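Long-range contact in replicase polyprotein 1a (Avian infectious bronchitis virus, PDB 3LD1), which is the precursor cut by its own proteinases into viral replication proteins, among them non-structural protein 2, whose role is not established: residues T257-V269 with T279-T291. The protein carries 3 engineered substitutions. Residues are numbered along the deposited sequence; the frame is centred on the assembly and turned at random.
Sequences TFAFFREAAVKIV and TKGFEVVGNAKGT. Engineered in segment 257-269: Phe258 (natural residue Leu).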
ATOM      1  N   THR A 257      26.630   0.272   0.927  1.00 52.55           N
ATOM      2  CA  THR A 257      26.984   0.272   2.346  1.00 52.05           C
ATOM      3  C   THR A 257      25.960  -0.555   3.215  1.00 52.00           C
ATOM      4  O   THR A 257      25.906  -0.411   4.460  1.00 52.28           O
ATOM      5  CB  THR A 257      27.077   1.740   2.845  1.00 53.51           C
ATOM      6  OG1 THR A 257      25.963   2.511   2.354  1.00 51.80           O
ATOM      7  CG2 THR A 257      28.390   2.424   2.361  1.00 54.56           C
ATOM      8  N   PHE A 258      25.156  -1.418   2.582  1.00 50.12           N
ATOM      9  CA  PHE A 258      24.039  -2.037   3.281  1.00 48.74           C
ATOM     10  C   PHE A 258      24.096  -3.519   3.195  1.00 47.18           C
ATOM     11  O   PHE A 258      24.612  -4.027   2.207  1.00 46.46           O
ATOM     12  CB  PHE A 258      22.676  -1.574   2.711  1.00 49.27           C
ATOM     13  CG  PHE A 258      22.389  -0.130   2.950  1.00 49.21           C
ATOM     14  CD1 PHE A 258      22.546   0.799   1.926  1.00 50.92           C
ATOM     15  CD2 PHE A 258      21.974   0.304   4.204  1.00 49.82           C
ATOM     16  CE1 PHE A 258      22.303   2.157   2.134  1.00 51.11           C
ATOM     17  CE2 PHE A 258      21.732   1.647   4.453  1.00 51.31           C
ATOM     18  CZ  PHE A 258      21.905   2.591   3.425  1.00 54.09           C
ATOM     19  N   ALA A 259      23.492  -4.182   4.202  1.00 45.41           N
ATOM     20  CA  ALA A 259      23.310  -5.640   4.247  1.00 44.04           C
ATOM     21  C   ALA A 259      21.879  -6.041   4.599  1.00 44.05           C
ATOM     22  O   ALA A 259      21.241  -5.418   5.453  1.00 44.10           O
ATOM     23  CB  ALA A 259      24.249  -6.262   5.229  1.00 43.12           C
ATOM     24  N   PHE A 260      21.412  -7.117   3.985  1.00 42.96           N
ATOM     25  CA  PHE A 260      20.036  -7.445   4.052  1.00 43.21           C
ATOM     26  C   PHE A 260      19.905  -8.888   4.459  1.00 44.35           C
ATOM     27  O   PHE A 260      20.098  -9.789   3.633  1.00 43.35           O
ATOM     28  CB  PHE A 260      19.420  -7.236   2.664  1.00 43.19           C
ATOM     29  CG  PHE A 260      19.263  -5.797   2.303  1.00 42.81           C
ATOM     30  CD1 PHE A 260      20.283  -5.102   1.701  1.00 45.53           C
ATOM     31  CD2 PHE A 260      18.083  -5.122   2.583  1.00 45.91           C
ATOM     32  CE1 PHE A 260      20.137  -3.735   1.401  1.00 47.67           C
ATOM     33  CE2 PHE A 260      17.926  -3.749   2.309  1.00 45.37           C
ATOM     34  CZ  PHE A 260      18.939  -3.054   1.715  1.00 45.51           C
ATOM     35  N   PHE A 261      19.576  -9.065   5.742  1.00 44.78           N
ATOM     36  CA  PHE A 261      19.533 -10.325   6.406  1.00 44.89           C
ATOM     37  C   PHE A 261      18.115 -10.841   6.333  1.00 47.39           C
ATOM     38  O   PHE A 261      17.281 -10.242   5.666  1.00 47.96           O
ATOM     39  CB  PHE A 261      19.974 -10.072   7.819  1.00 44.19           C
ATOM     40  CG  PHE A 261      21.480 -10.057   7.982  1.00 43.38           C
ATOM     41  CD1 PHE A 261      22.155  -8.885   8.229  1.00 37.59           C
ATOM     42  CD2 PHE A 261      22.230 -11.245   7.830  1.00 41.77           C
ATOM     43  CE1 PHE A 261      23.555  -8.874   8.335  1.00 40.03           C
ATOM     44  CE2 PHE A 261      23.594 -11.229   7.937  1.00 42.06           C
ATOM     45  CZ  PHE A 261      24.260 -10.023   8.173  1.00 40.30           C
ATOM     46  N   ARG A 262      17.801 -11.960   6.986  1.00 49.53           N
ATOM     47  CA  ARG A 262      16.451 -12.586   6.757  1.00 50.24           C
ATOM     48  C   ARG A 262      15.354 -11.554   6.854  1.00 49.21           C
ATOM     49  O   ARG A 262      14.515 -11.467   6.013  1.00 50.58           O
ATOM     50  CB  ARG A 262      16.148 -13.750   7.733  1.00 50.49           C
ATOM     51  CG  ARG A 262      16.108 -15.156   7.112  1.00 52.38           C
ATOM     52  CD  ARG A 262      17.318 -15.979   7.487  1.00 57.68           C
ATOM     53  NE  ARG A 262      17.118 -17.078   8.471  1.00 59.69           N
ATOM     54  CZ  ARG A 262      17.137 -16.952   9.807  1.00 62.51           C
ATOM     55  NH1 ARG A 262      17.268 -15.738  10.400  1.00 64.30           N
ATOM     56  NH2 ARG A 262      16.992 -18.048  10.574  1.00 61.57           N
ATOM     57  N   GLU A 263      15.441 -10.734   7.884  1.00 49.32           N
ATOM     58  CA  GLU A 263      14.336  -9.957   8.389  1.00 47.54           C
ATOM     59  C   GLU A 263      14.724  -8.589   8.770  1.00 45.17           C
ATOM     60  O   GLU A 263      13.960  -7.974   9.436  1.00 45.34           O
ATOM     61  CB  GLU A 263      13.804 -10.614   9.660  1.00 48.06           C
ATOM     62  CG  GLU A 263      12.922 -11.806   9.404  1.00 50.82           C
ATOM     63  CD  GLU A 263      12.809 -12.679  10.662  1.00 58.54           C
ATOM     64  OE1 GLU A 263      11.668 -13.195  10.931  1.00 54.04           O
ATOM     65  OE2 GLU A 263      13.876 -12.826  11.379  1.00 58.08           O
ATOM     66  N   ALA A 264      15.896  -8.101   8.369  1.00 43.93           N
ATOM     67  CA  ALA A 264      16.328  -6.747   8.728  1.00 42.88           C
ATOM     68  C   ALA A 264      17.402  -6.225   7.790  1.00 43.69           C
ATOM     69  O   ALA A 264      18.164  -7.019   7.195  1.00 44.25           O
ATOM     70  CB  ALA A 264      16.867  -6.699  10.168  1.00 41.85           C
ATOM     71  N   ALA A 265      17.475  -4.891   7.686  1.00 42.98           N
ATOM     72  CA  ALA A 265      18.515  -4.251   6.944  1.00 42.46           C
ATOM     73  C   ALA A 265      19.390  -3.491   7.885  1.00 42.96           C
ATOM     74  O   ALA A 265      18.864  -2.753   8.751  1.00 43.47           O
ATOM     75  CB  ALA A 265      17.959  -3.290   5.979  1.00 42.23           C
ATOM     76  N   VAL A 266      20.704  -3.615   7.692  1.00 41.63           N
ATOM     77  CA  VAL A 266      21.624  -2.837   8.474  1.00 40.67           C
ATOM     78  C   VAL A 266      22.549  -2.177   7.529  1.00 42.46           C
ATOM     79  O   VAL A 266      22.851  -2.754   6.479  1.00 43.48           O
ATOM     80  CB  VAL A 266      22.504  -3.754   9.319  1.00 40.51           C
ATOM     81  CG1 VAL A 266      21.667  -4.550  10.340  1.00 36.01           C
ATOM     82  CG2 VAL A 266      23.418  -4.699   8.404  1.00 35.50           C
ATOM     83  N   LYS A 267      23.055  -1.012   7.894  1.00 43.26           N
ATOM     84  CA  LYS A 267      24.281  -0.541   7.296  1.00 44.32           C
ATOM     85  C   LYS A 267      25.529  -1.126   7.961  1.00 46.14           C
ATOM     86  O   LYS A 267      25.581  -1.308   9.229  1.00 45.77           O
ATOM     87  CB  LYS A 267      24.438   0.955   7.369  1.00 44.89           C
ATOM     88  CG  LYS A 267      23.602   1.713   8.307  1.00 46.06           C
ATOM     89  CD  LYS A 267      23.844   3.196   7.969  1.00 51.78           C
ATOM     90  CE  LYS A 267      25.345   3.443   7.632  1.00 54.55           C
ATOM     91  NZ  LYS A 267      25.627   3.543   6.137  1.00 61.28           N
ATOM     92  N   ILE A 268      26.513  -1.394   7.087  1.00 45.44           N
ATOM     93  CA  ILE A 268      27.796  -1.877   7.455  1.00 44.91           C
ATOM     94  C   ILE A 268      28.633  -0.652   7.754  1.00 44.51           C
ATOM     95  O   ILE A 268      28.743   0.227   6.934  1.00 45.39           O
ATOM     96  CB  ILE A 268      28.439  -2.596   6.266  1.00 45.08           C
ATOM     97  CG1 ILE A 268      27.555  -3.701   5.720  1.00 45.72           C
ATOM     98  CG2 ILE A 268      29.788  -3.178   6.649  1.00 45.06           C
ATOM     99  CD1 ILE A 268      27.538  -3.611   4.170  1.00 52.84           C
ATOM    100  N   VAL A 269      29.280  -0.605   8.888  1.00 43.58           N
ATOM    101  CA  VAL A 269      30.178   0.503   9.104  1.00 44.44           C
ATOM    102  C   VAL A 269      31.593  -0.020   9.300  1.00 46.15           C
ATOM    103  O   VAL A 269      31.818  -0.990  10.095  1.00 45.34           O
ATOM    104  CB  VAL A 269      29.734   1.419  10.286  1.00 44.35           C
ATOM    105  CG1 VAL A 269      28.250   1.204  10.677  1.00 40.86           C
ATOM    106  CG2 VAL A 269      30.525   1.177  11.453  1.00 44.95           C
ATOM    107  N   THR A 279      37.761  -3.468  12.142  1.00 36.42           N
ATOM    108  CA  THR A 279      36.575  -4.210  12.561  1.00 35.85           C
ATOM    109  C   THR A 279      35.324  -3.593  11.959  1.00 35.86           C
ATOM    110  O   THR A 279      35.120  -2.404  12.072  1.00 36.08           O
ATOM    111  CB  THR A 279      36.402  -4.190  14.098  1.00 36.03           C
ATOM    112  OG1 THR A 279      37.607  -4.628  14.738  1.00 37.90           O
ATOM    113  CG2 THR A 279      35.284  -5.143  14.513  1.00 35.86           C
ATOM    114  N   LYS A 280      34.435  -4.398  11.400  1.00 35.89           N
ATOM    115  CA  LYS A 280      33.193  -3.888  10.877  1.00 36.67           C
ATOM    116  C   LYS A 280      32.018  -4.224  11.748  1.00 37.84           C
ATOM    117  O   LYS A 280      32.027  -5.263  12.401  1.00 35.82           O
ATOM    118  CB  LYS A 280      32.912  -4.545   9.525  1.00 35.41           C
ATOM    119  CG  LYS A 280      33.834  -4.129   8.437  1.00 35.94           C
ATOM    120  CD  LYS A 280      33.561  -4.893   7.106  1.00 39.58           C
ATOM    121  CE  LYS A 280      34.338  -4.241   5.966  1.00 45.15           C
ATOM    122  NZ  LYS A 280      33.539  -4.434   4.676  1.00 53.84           N
ATOM    123  N   GLY A 281      30.961  -3.408  11.666  1.00 38.93           N
ATOM    124  CA  GLY A 281      29.749  -3.742  12.384  1.00 40.79           C
ATOM    125  C   GLY A 281      28.459  -3.392  11.675  1.00 42.55           C
ATOM    126  O   GLY A 281      28.445  -2.918  10.540  1.00 42.35           O
ATOM    127  N   PHE A 282      27.353  -3.628  12.355  1.00 43.63           N
ATOM    128  CA  PHE A 282      26.078  -3.392  11.737  1.00 44.26           C
ATOM    129  C   PHE A 282      25.238  -2.415  12.533  1.00 45.62           C
ATOM    130  O   PHE A 282      25.341  -2.362  13.776  1.00 44.10           O
ATOM    131  CB  PHE A 282      25.342  -4.696  11.577  1.00 43.97           C
ATOM    132  CG  PHE A 282      26.182  -5.855  11.000  1.00 45.52           C
ATOM    133  CD1 PHE A 282      26.613  -5.854   9.654  1.00 46.34           C
ATOM    134  CD2 PHE A 282      26.529  -6.965  11.820  1.00 45.13           C
ATOM    135  CE1 PHE A 282      27.301  -6.937   9.135  1.00 45.25           C
ATOM    136  CE2 PHE A 282      27.241  -8.044  11.314  1.00 44.68           C
ATOM    137  CZ  PHE A 282      27.601  -8.046   9.956  1.00 44.38           C
ATOM    138  N   GLU A 283      24.469  -1.590  11.791  1.00 47.55           N
ATOM    139  CA  GLU A 283      23.434  -0.649  12.348  1.00 49.59           C
ATOM    140  C   GLU A 283      22.092  -0.845  11.650  1.00 48.59           C
ATOM    141  O   GLU A 283      21.963  -0.451  10.453  1.00 49.54           O
ATOM    142  CB  GLU A 283      23.818   0.811  12.117  1.00 48.65           C
ATOM    143  CG  GLU A 283      24.549   1.513  13.243  1.00 52.85           C
ATOM    144  CD  GLU A 283      25.171   2.864  12.777  1.00 53.59           C
ATOM    145  OE1 GLU A 283      26.299   3.212  13.209  1.00 57.17           O
ATOM    146  OE2 GLU A 283      24.563   3.550  11.919  1.00 58.89           O
ATOM    147  N   VAL A 284      21.110  -1.401  12.375  1.00 46.67           N
ATOM    148  CA  VAL A 284      19.766  -1.638  11.868  1.00 46.03           C
ATOM    149  C   VAL A 284      19.228  -0.355  11.257  1.00 47.54           C
ATOM    150  O   VAL A 284      19.402   0.719  11.848  1.00 47.37           O
ATOM    151  CB  VAL A 284      18.762  -2.086  13.040  1.00 45.70           C
ATOM    152  CG1 VAL A 284      17.301  -1.853  12.705  1.00 43.55           C
ATOM    153  CG2 VAL A 284      18.903  -3.472  13.299  1.00 43.90           C
ATOM    154  N   VAL A 285      18.542  -0.457  10.111  1.00 48.48           N
ATOM    155  CA  VAL A 285      17.775   0.687   9.590  1.00 49.58           C
ATOM    156  C   VAL A 285      16.315   0.267   9.305  1.00 50.32           C
ATOM    157  O   VAL A 285      16.077  -0.866   8.820  1.00 50.71           O
ATOM    158  CB  VAL A 285      18.481   1.358   8.359  1.00 50.54           C
ATOM    159  CG1 VAL A 285      19.749   2.177   8.774  1.00 48.90           C
ATOM    160  CG2 VAL A 285      18.835   0.355   7.313  1.00 50.03           C
ATOM    161  N   GLY A 286      15.349   1.125   9.684  1.00 49.22           N
ATOM    162  CA  GLY A 286      13.991   0.908   9.343  1.00 49.16           C
ATOM    163  C   GLY A 286      13.478  -0.203  10.199  1.00 50.66           C
ATOM    164  O   GLY A 286      13.928  -0.374  11.337  1.00 52.85           O
ATOM    165  N   ASN A 287      12.507  -0.960   9.724  1.00 50.10           N
ATOM    166  CA  ASN A 287      11.908  -1.895  10.672  1.00 49.67           C
ATOM    167  C   ASN A 287      12.591  -3.253  10.655  1.00 49.35           C
ATOM    168  O   ASN A 287      12.728  -3.882   9.560  1.00 49.48           O
ATOM    169  CB  ASN A 287      10.377  -2.033  10.461  1.00 50.44           C
ATOM    170  CG  ASN A 287       9.695  -0.707  10.317  1.00 48.85           C
ATOM    171  OD1 ASN A 287       9.126  -0.392   9.265  1.00 47.17           O
ATOM    172  ND2 ASN A 287       9.790   0.108  11.349  1.00 47.09           N
ATOM    173  N   ALA A 288      13.004  -3.708  11.841  1.00 48.50           N
ATOM    174  CA  ALA A 288      13.766  -4.975  11.992  1.00 48.37           C
ATOM    175  C   ALA A 288      13.057  -5.908  12.973  1.00 49.13           C
ATOM    176  O   ALA A 288      12.477  -5.434  13.973  1.00 49.22           O
ATOM    177  CB  ALA A 288      15.138  -4.687  12.504  1.00 46.49           C
ATOM    178  N   LYS A 289      13.103  -7.209  12.705  1.00 48.44           N
ATOM    179  CA  LYS A 289      12.837  -8.191  13.744  1.00 48.85           C
ATOM    180  C   LYS A 289      14.176  -8.685  14.277  1.00 49.31           C
ATOM    181  O   LYS A 289      15.166  -8.802  13.546  1.00 50.18           O
ATOM    182  CB  LYS A 289      12.051  -9.411  13.234  1.00 49.08           C
ATOM    183  CG  LYS A 289      10.857  -9.154  12.284  1.00 50.12           C
ATOM    184  CD  LYS A 289       9.602  -8.773  13.035  1.00 52.99           C
ATOM    185  CE  LYS A 289       8.375  -8.612  12.137  1.00 52.75           C
ATOM    186  NZ  LYS A 289       7.797 -10.009  11.831  1.00 52.79           N
ATOM    187  N   GLY A 290      14.177  -9.040  15.548  1.00 48.94           N
ATOM    188  CA  GLY A 290      15.334  -9.590  16.210  1.00 47.78           C
ATOM    189  C   GLY A 290      15.071  -9.723  17.710  1.00 46.99           C
ATOM    190  O   GLY A 290      13.927  -9.660  18.166  1.00 46.98           O
ATOM    191  N   THR A 291      16.146  -9.927  18.472  1.00 45.96           N
ATOM    192  CA  THR A 291      16.056 -10.201  19.885  1.00 43.63           C
ATOM    193  C   THR A 291      16.889  -9.178  20.610  1.00 42.94           C
ATOM    194  O   THR A 291      18.046  -8.956  20.279  1.00 41.98           O
ATOM    195  CB  THR A 291      16.469 -11.666  20.176  1.00 43.21           C
ATOM    196  OG1 THR A 291      15.516 -12.549  19.537  1.00 44.10           O
ATOM    197  CG2 THR A 291      16.436 -11.980  21.707  1.00 42.15           C
TER
HETATM  198  O   HOH W   1      16.198 -11.097  12.396  1.00 33.90           O
HETATM  199  O   HOH W   2      11.395  -6.000   9.510  1.00 43.83           O
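Phe282 lays its aromatic ring beside Val266 and Phe261, on the sheet face that it shares with Val266, Val284 and Ile268. Its CG stands anti to the carbonyl carbon (chi1 -46°), which brings CD1 to 3.6 Å from Val266 CG2, approached obliquely, while the edge of Phe261 meets one ring face in a T-shaped stack, centroids 5.6 Å apart. A flat, wide ring suits this place because it can take that edge over a face; His325 also meets it. On the opposite face of the sheet, the branched Val285 sets CG2 4.0 Å from Ala265 CB, a methyl small enough to let the valine settle close, and CG1 3.9 Å from Lys267 CG. Val269 CG1 lies across the carboxylate end of Glu283, 3.8 Å from OE1. Between the two faces, Val269 with Gly281 and Lys267 with Glu283 form hydrogen-bonded pairs of the antiparallel hairpin: Gly281 N reaches Val269 O (3.0 Å), Glu283 N reaches Lys267 O (2.8 Å), and Val269 N and Lys267 N return the bonds. Backbone bonding thus sets the register of edge strand 281-285, while apolar and aromatic packing lines one face and the other mixes apolar groups with Lys267 and Glu283, whose charged ends do not meet.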